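Local coordinates for protein geranylgeranyl pyrophosphate synthetase (Pyrococcus horikoshii, PDB 1WY0) that probably catalyses the chain-lengthening condensation of isopentenyl diphosphate with an allylic diphosphate to make geranylgeranyl diphosphate, at residues K29-A38 and M109-K120. Numbering follows the deposited sequence.
Sequences KDPRVLYEAA and MAILAGDLLFSK
Leu-34 and Leu-116 both carry CG anti to the backbone N (chi1 of Leu-34 169°), and this rotation brings their branches together, CD2 of Leu-34 lying 4.1 Å from CD2 of Leu-116. Leu-34 fits as a knob into the hole formed by Met-109, Leu-112, Ala-113 and Leu-116; its CD1 comes 4.0 Å from CB of Leu-112. The same Leu-116 CD2 sits over one face of the Tyr-35 ring, 3.9 Å from the centroid and 17° off the normal, a CH-pi contact, while Lys-29 CG covers the opposite face. Helices 32-40 and 107-126 belong to the all-helical polyprenyl synthase fold; their segments here cross at -72° with axes 8.6 Å apart, a spacing consistent with the small residues at the crossing, where CB of Ala-37 is 4.0 Å from CB of Ala-113. Beyond the ring, a water accepts from Lys-29 NZ (2.6 Å) and Lys-120 NZ (2.9 Å), bridging two like charges; Lys-120 NZ also donates to Leu-25 O. Replacing Tyr-35 with an alanine would probably leave a gap between Lys-29 and Leu-116 and deprive Glu-151 of the second subunit of a hydrogen-bond partner, the Tyr-35 hydroxyl.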
loop_
_atom_site.group_PDB
_atom_site.type_symbol
_atom_site.label_atom_id
_atom_site.label_comp_id
_atom_site.label_asym_id
_atom_site.label_seq_id
_atom_site.Cartn_x
_atom_site.Cartn_y
_atom_site.Cartn_z
ATOM N N LYS A 29 6.278 -18.702 -1.410
ATOM C CA LYS A 29 6.884 -18.899 -0.098
ATOM C C LYS A 29 5.930 -18.499 1.030
ATOM O O LYS A 29 4.841 -17.982 0.815
ATOM C CB LYS A 29 8.156 -18.054 -0.027
ATOM C CG LYS A 29 7.878 -16.568 -0.258
ATOM C CD LYS A 29 8.761 -15.670 0.609
ATOM C CE LYS A 29 9.646 -14.738 -0.225
ATOM N NZ LYS A 29 10.168 -13.666 0.621
ATOM N N ASP A 30 6.362 -18.795 2.270
ATOM C CA ASP A 30 5.518 -18.489 3.421
ATOM C C ASP A 30 5.424 -16.983 3.672
ATOM O O ASP A 30 6.406 -16.254 3.666
ATOM C CB ASP A 30 6.115 -19.183 4.647
ATOM C CG ASP A 30 5.354 -20.474 4.913
ATOM O OD1 ASP A 30 5.627 -21.452 4.217
ATOM O OD2 ASP A 30 4.510 -20.490 5.806
ATOM N N PRO A 31 4.173 -16.517 3.860
ATOM C CA PRO A 31 2.973 -17.338 3.756
ATOM C C PRO A 31 2.459 -17.439 2.311
ATOM O O PRO A 31 2.394 -16.471 1.564
ATOM C CB PRO A 31 1.897 -16.732 4.654
ATOM C CG PRO A 31 2.463 -15.470 5.289
ATOM C CD PRO A 31 3.792 -15.236 4.425
ATOM N N ARG A 32 2.108 -18.683 1.922
ATOM C CA ARG A 32 1.738 -18.958 0.533
ATOM C C ARG A 32 0.409 -18.295 0.140
ATOM O O ARG A 32 0.276 -17.678 -0.912
ATOM C CB ARG A 32 1.619 -20.474 0.364
ATOM C CG ARG A 32 2.883 -21.110 -0.208
ATOM C CD ARG A 32 2.972 -22.595 0.148
ATOM N NE ARG A 32 4.175 -23.194 -0.436
ATOM C CZ ARG A 32 5.237 -23.334 0.372
ATOM N NH1 ARG A 32 5.164 -22.945 1.633
ATOM N NH2 ARG A 32 6.346 -23.909 -0.093
ATOM N N VAL A 33 -0.607 -18.490 0.999
ATOM C CA VAL A 33 -1.906 -17.897 0.702
ATOM C C VAL A 33 -1.776 -16.414 0.334
ATOM O O VAL A 33 -2.483 -15.881 -0.513
ATOM C CB VAL A 33 -2.793 -18.052 1.938
ATOM C CG1 VAL A 33 -2.244 -17.206 3.088
ATOM C CG2 VAL A 33 -4.202 -17.600 1.607
ATOM N N LEU A 34 -0.852 -15.742 1.038
ATOM C CA LEU A 34 -0.583 -14.345 0.730
ATOM C C LEU A 34 0.159 -14.212 -0.601
ATOM O O LEU A 34 -0.097 -13.316 -1.395
ATOM C CB LEU A 34 0.272 -13.770 1.861
ATOM C CG LEU A 34 0.834 -12.388 1.521
ATOM C CD1 LEU A 34 -0.254 -11.315 1.473
ATOM C CD2 LEU A 34 1.868 -11.909 2.538
ATOM N N TYR A 35 1.127 -15.123 -0.821
ATOM C CA TYR A 35 1.977 -14.953 -1.999
ATOM C C TYR A 35 1.308 -15.474 -3.279
ATOM O O TYR A 35 1.631 -15.070 -4.388
ATOM C CB TYR A 35 3.286 -15.704 -1.755
ATOM C CG TYR A 35 4.294 -14.782 -1.167
ATOM C CD1 TYR A 35 5.111 -14.024 -2.001
ATOM C CD2 TYR A 35 4.423 -14.665 0.217
ATOM C CE1 TYR A 35 6.042 -13.150 -1.460
ATOM C CE2 TYR A 35 5.360 -13.797 0.760
ATOM C CZ TYR A 35 6.170 -13.047 -0.073
ATOM O OH TYR A 35 7.099 -12.174 0.460
ATOM N N GLU A 36 0.353 -16.407 -3.120
ATOM C CA GLU A 36 -0.406 -16.843 -4.287
ATOM C C GLU A 36 -1.495 -15.829 -4.633
ATOM O O GLU A 36 -1.839 -15.599 -5.785
ATOM C CB GLU A 36 -1.031 -18.202 -3.977
ATOM C CG GLU A 36 -0.535 -19.295 -4.924
ATOM C CD GLU A 36 -0.402 -18.728 -6.319
ATOM O OE1 GLU A 36 -1.312 -18.043 -6.762
ATOM O OE2 GLU A 36 0.618 -18.983 -6.957
ATOM N N ALA A 37 -2.068 -15.239 -3.568
ATOM C CA ALA A 37 -3.031 -14.169 -3.775
ATOM C C ALA A 37 -2.386 -12.990 -4.505
ATOM O O ALA A 37 -2.921 -12.449 -5.463
ATOM C CB ALA A 37 -3.539 -13.714 -2.406
ATOM N N ALA A 38 -1.168 -12.668 -4.073
ATOM C CA ALA A 38 -0.351 -11.641 -4.725
ATOM C C ALA A 38 0.063 -12.031 -6.152
ATOM O O ALA A 38 0.126 -11.184 -7.048
ATOM C CB ALA A 38 0.896 -11.365 -3.893
ATOM N N MET A 109 -7.527 -10.577 2.862
ATOM C CA MET A 109 -6.313 -11.103 2.261
ATOM C C MET A 109 -6.004 -10.374 0.944
ATOM O O MET A 109 -4.841 -10.233 0.562
ATOM C CB MET A 109 -6.440 -12.610 2.022
ATOM C CG MET A 109 -5.126 -13.278 1.580
ATOM S SD MET A 109 -3.794 -13.078 2.809
ATOM C CE MET A 109 -4.503 -14.025 4.221
ATOM N N ALA A 110 -7.043 -9.899 0.262
ATOM C CA ALA A 110 -6.857 -9.157 -0.987
ATOM C C ALA A 110 -6.206 -7.807 -0.681
ATOM O O ALA A 110 -5.340 -7.336 -1.418
ATOM C CB ALA A 110 -8.196 -8.947 -1.671
ATOM N N ILE A 111 -6.628 -7.175 0.404
ATOM C CA ILE A 111 -6.038 -5.903 0.775
ATOM C C ILE A 111 -4.554 -6.157 1.019
ATOM O O ILE A 111 -3.695 -5.463 0.453
ATOM C CB ILE A 111 -6.664 -5.353 2.048
ATOM C CG1 ILE A 111 -8.054 -4.813 1.749
ATOM C CG2 ILE A 111 -5.780 -4.269 2.633
ATOM C CD1 ILE A 111 -8.888 -4.459 3.022
ATOM N N LEU A 112 -4.254 -7.156 1.854
ATOM C CA LEU A 112 -2.865 -7.500 2.150
ATOM C C LEU A 112 -2.046 -7.861 0.911
ATOM O O LEU A 112 -0.872 -7.526 0.848
ATOM C CB LEU A 112 -2.789 -8.662 3.138
ATOM C CG LEU A 112 -3.012 -8.280 4.599
ATOM C CD1 LEU A 112 -2.776 -9.496 5.449
ATOM C CD2 LEU A 112 -2.051 -7.133 5.013
ATOM N N ALA A 113 -2.652 -8.553 -0.062
ATOM C CA ALA A 113 -1.936 -8.923 -1.276
ATOM C C ALA A 113 -1.565 -7.648 -2.032
ATOM O O ALA A 113 -0.449 -7.521 -2.537
ATOM C CB ALA A 113 -2.798 -9.818 -2.152
ATOM N N GLY A 114 -2.516 -6.720 -2.127
ATOM C CA GLY A 114 -2.251 -5.452 -2.777
ATOM C C GLY A 114 -1.118 -4.755 -2.044
ATOM O O GLY A 114 -0.236 -4.202 -2.675
ATOM N N ASP A 115 -1.128 -4.787 -0.713
ATOM C CA ASP A 115 -0.074 -4.148 0.080
ATOM C C ASP A 115 1.287 -4.770 -0.189
ATOM O O ASP A 115 2.294 -4.069 -0.293
ATOM C CB ASP A 115 -0.362 -4.253 1.592
ATOM C CG ASP A 115 -1.513 -3.363 2.024
ATOM O OD1 ASP A 115 -1.925 -2.492 1.204
ATOM O OD2 ASP A 115 -1.985 -3.525 3.176
ATOM N N LEU A 116 1.320 -6.089 -0.270
ATOM C CA LEU A 116 2.569 -6.791 -0.514
ATOM C C LEU A 116 3.097 -6.419 -1.892
ATOM O O LEU A 116 4.286 -6.186 -2.074
ATOM C CB LEU A 116 2.374 -8.310 -0.448
ATOM C CG LEU A 116 3.701 -8.996 -0.826
ATOM C CD1 LEU A 116 4.734 -8.670 0.237
ATOM C CD2 LEU A 116 3.525 -10.481 -0.965
ATOM N N LEU A 117 2.210 -6.403 -2.869
ATOM C CA LEU A 117 2.590 -6.032 -4.224
ATOM C C LEU A 117 3.181 -4.621 -4.258
ATOM O O LEU A 117 4.169 -4.387 -4.946
ATOM C CB LEU A 117 1.375 -6.117 -5.154
ATOM C CG LEU A 117 1.049 -7.515 -5.679
ATOM C CD1 LEU A 117 -0.308 -7.500 -6.400
ATOM C CD2 LEU A 117 2.170 -7.981 -6.616
ATOM N N PHE A 118 2.578 -3.692 -3.520
ATOM C CA PHE A 118 3.060 -2.295 -3.486
ATOM C C PHE A 118 4.452 -2.240 -2.844
ATOM O O PHE A 118 5.364 -1.588 -3.354
ATOM C CB PHE A 118 2.089 -1.397 -2.692
ATOM C CG PHE A 118 2.276 0.085 -2.948
ATOM C CD1 PHE A 118 2.815 0.530 -4.133
ATOM C CD2 PHE A 118 1.907 1.035 -2.002
ATOM C CE1 PHE A 118 2.989 1.882 -4.386
ATOM C CE2 PHE A 118 2.082 2.414 -2.257
ATOM C CZ PHE A 118 2.623 2.823 -3.454
ATOM N N SER A 119 4.593 -2.915 -1.715
ATOM C CA SER A 119 5.855 -2.995 -1.004
ATOM C C SER A 119 6.937 -3.603 -1.919
ATOM O O SER A 119 8.087 -3.165 -1.916
ATOM C CB SER A 119 5.676 -3.875 0.237
ATOM O OG SER A 119 6.892 -4.023 0.949
ATOM N N LYS A 120 6.568 -4.614 -2.701
ATOM C CA LYS A 120 7.654 -5.193 -3.489
ATOM C C LYS A 120 8.013 -4.327 -4.704
ATOM O O LYS A 120 9.131 -4.342 -5.203
ATOM C CB LYS A 120 7.219 -6.584 -3.952
ATOM C CG LYS A 120 7.050 -7.557 -2.783
ATOM C CD LYS A 120 8.210 -8.550 -2.683
ATOM C CE LYS A 120 8.107 -9.450 -1.447
ATOM N NZ LYS A 120 9.361 -10.176 -1.260
HETATM O O HOH W 1 9.747 -11.265 1.411
#